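Local coordinates for variant surface glycoprotein MITAT 1.1 (Trypanosoma brucei brucei, PDB 5LY9) that forms the GPI-anchored surface coat of the parasite, whose antigenic variation lets it evade the host immune response, at residues C123-N128 against F181-S186. Sequence-based numbering, arbitrary orientation.
Sequences CLVTTN and FQPTTS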
loop_
_atom_site.group_PDB
_atom_site.type_symbol
_atom_site.label_atom_id
_atom_site.label_comp_id
_atom_site.label_asym_id
_atom_site.label_seq_id
_atom_site.Cartn_x
_atom_site.Cartn_y
_atom_site.Cartn_z
ATOM N N CYS A 123 35.307 -11.359 -1.342
ATOM C CA CYS A 123 34.083 -12.182 -1.509
ATOM C C CYS A 123 33.237 -11.906 -2.759
ATOM O O CYS A 123 32.558 -12.798 -3.301
ATOM C CB CYS A 123 33.211 -12.106 -0.256
ATOM S SG CYS A 123 33.813 -12.984 1.183
ATOM N N LEU A 124 33.228 -10.680 -3.216
ATOM C CA LEU A 124 32.605 -10.366 -4.498
ATOM C C LEU A 124 33.720 -10.117 -5.461
ATOM O O LEU A 124 34.394 -9.109 -5.360
ATOM C CB LEU A 124 31.697 -9.146 -4.419
ATOM C CG LEU A 124 30.460 -9.309 -3.536
ATOM C CD1 LEU A 124 29.637 -8.019 -3.666
ATOM C CD2 LEU A 124 29.597 -10.518 -3.854
ATOM N N VAL A 125 33.919 -11.067 -6.344
ATOM C CA VAL A 125 35.012 -11.029 -7.269
ATOM C C VAL A 125 34.537 -11.029 -8.702
ATOM O O VAL A 125 33.330 -11.148 -8.999
ATOM C CB VAL A 125 36.014 -12.216 -7.005
ATOM C CG1 VAL A 125 36.616 -12.060 -5.640
ATOM C CG2 VAL A 125 35.373 -13.602 -7.216
ATOM N N THR A 126 35.483 -10.859 -9.638
ATOM C CA THR A 126 35.117 -10.728 -11.021
ATOM C C THR A 126 35.075 -12.095 -11.654
ATOM O O THR A 126 34.017 -12.788 -11.667
ATOM C CB THR A 126 36.034 -9.743 -11.744
ATOM O OG1 THR A 126 37.381 -10.268 -11.671
ATOM C CG2 THR A 126 35.921 -8.406 -11.128
ATOM N N THR A 127 36.210 -12.538 -12.199
ATOM C CA THR A 127 36.307 -13.814 -12.913
ATOM C C THR A 127 37.385 -14.747 -12.292
ATOM O O THR A 127 37.503 -15.887 -12.725
ATOM C CB THR A 127 36.744 -13.560 -14.361
ATOM O OG1 THR A 127 37.995 -12.849 -14.313
ATOM C CG2 THR A 127 35.672 -12.736 -15.170
ATOM N N ASN A 128 38.066 -14.323 -11.226
ATOM C CA ASN A 128 39.116 -15.118 -10.547
ATOM C C ASN A 128 39.104 -14.719 -9.088
ATOM O O ASN A 128 38.488 -13.705 -8.673
ATOM C CB ASN A 128 40.523 -14.886 -11.113
ATOM C CG ASN A 128 40.958 -13.427 -11.064
ATOM O OD1 ASN A 128 41.245 -12.850 -10.032
ATOM N ND2 ASN A 128 41.095 -12.858 -12.203
ATOM N N PHE A 181 30.469 -21.092 -9.896
ATOM C CA PHE A 181 30.157 -19.685 -9.423
ATOM C C PHE A 181 31.221 -19.126 -8.461
ATOM O O PHE A 181 31.148 -17.995 -8.045
ATOM C CB PHE A 181 28.751 -19.645 -8.841
ATOM C CG PHE A 181 27.715 -20.114 -9.805
ATOM C CD1 PHE A 181 27.524 -19.448 -11.026
ATOM C CD2 PHE A 181 26.924 -21.189 -9.513
ATOM C CE1 PHE A 181 26.637 -19.914 -11.939
ATOM C CE2 PHE A 181 25.973 -21.654 -10.441
ATOM C CZ PHE A 181 25.836 -21.019 -11.653
ATOM N N GLN A 182 32.215 -19.924 -8.125
ATOM C CA GLN A 182 33.354 -19.589 -7.280
ATOM C C GLN A 182 34.572 -20.131 -8.067
ATOM O O GLN A 182 34.566 -21.290 -8.476
ATOM C CB GLN A 182 33.258 -20.266 -5.909
ATOM C CG GLN A 182 32.208 -19.628 -5.012
ATOM C CD GLN A 182 31.860 -20.545 -3.846
ATOM O OE1 GLN A 182 30.966 -21.399 -3.942
ATOM N NE2 GLN A 182 32.668 -20.445 -2.803
ATOM N N PRO A 183 35.545 -19.282 -8.341
ATOM C CA PRO A 183 36.644 -19.711 -9.223
ATOM C C PRO A 183 37.633 -20.667 -8.558
ATOM O O PRO A 183 37.540 -20.995 -7.339
ATOM C CB PRO A 183 37.337 -18.392 -9.553
ATOM C CG PRO A 183 37.153 -17.559 -8.327
ATOM C CD PRO A 183 35.742 -17.950 -7.814
ATOM N N THR A 184 38.635 -21.081 -9.346
ATOM C CA THR A 184 39.719 -21.857 -8.798
ATOM C C THR A 184 40.486 -21.071 -7.735
ATOM O O THR A 184 40.427 -19.843 -7.684
ATOM C CB THR A 184 40.690 -22.261 -9.920
ATOM O OG1 THR A 184 41.152 -21.083 -10.601
ATOM C CG2 THR A 184 39.970 -23.091 -10.958
ATOM N N THR A 185 41.264 -21.804 -6.924
ATOM C CA THR A 185 42.045 -21.168 -5.868
ATOM C C THR A 185 43.133 -20.313 -6.545
ATOM O O THR A 185 43.605 -20.631 -7.631
ATOM C CB THR A 185 42.717 -22.158 -4.953
ATOM O OG1 THR A 185 43.372 -23.095 -5.787
ATOM C CG2 THR A 185 41.733 -22.840 -4.156
ATOM N N SER A 186 43.501 -19.250 -5.880
ATOM C CA SER A 186 44.669 -18.472 -6.278
ATOM C C SER A 186 45.194 -17.953 -4.986
ATOM O O SER A 186 45.882 -18.731 -4.292
ATOM C CB SER A 186 44.294 -17.467 -7.350
ATOM O OG SER A 186 45.445 -16.718 -7.783
#
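Two irregular loops approach most closely where the backbones of N128 and P183 pass with their CA atoms 5.4 Å apart, and the meeting illustrates how a proline ring can join two loops by van der Waals contact. The pyrrolidine ring of P183 presents CB and CG to the other loop: P183 CG sits 3.5 Å from N128 C, the carbonyl carbon, while P183 CB lies 3.9 Å from N128 CA and 4.0 Å from T127 O. On the same ring, CD receives V125, whose CG2 methyl comes within 4.4 Å, a loose apolar touch. Both loops lie at the end of the elongated N-terminal domain far from its C-terminus, the membrane-distal top lobe as in other A-type VSGs, and the disulfide C123-C190 ties 123-128 to the chain that follows 181-186. N128 gives backbone rather than amide to the proline; its OD1 instead accepts hydrogen bonds from D130 N and T131 OG1, just beyond it in the same loop, and D130 OD2 in turn is hydrogen-bonded to S186 OG. The N-terminal residues bridge the two sides, T4 OG1 hydrogen-bonding to P183 O and L6 pairing with V125 through the backbone.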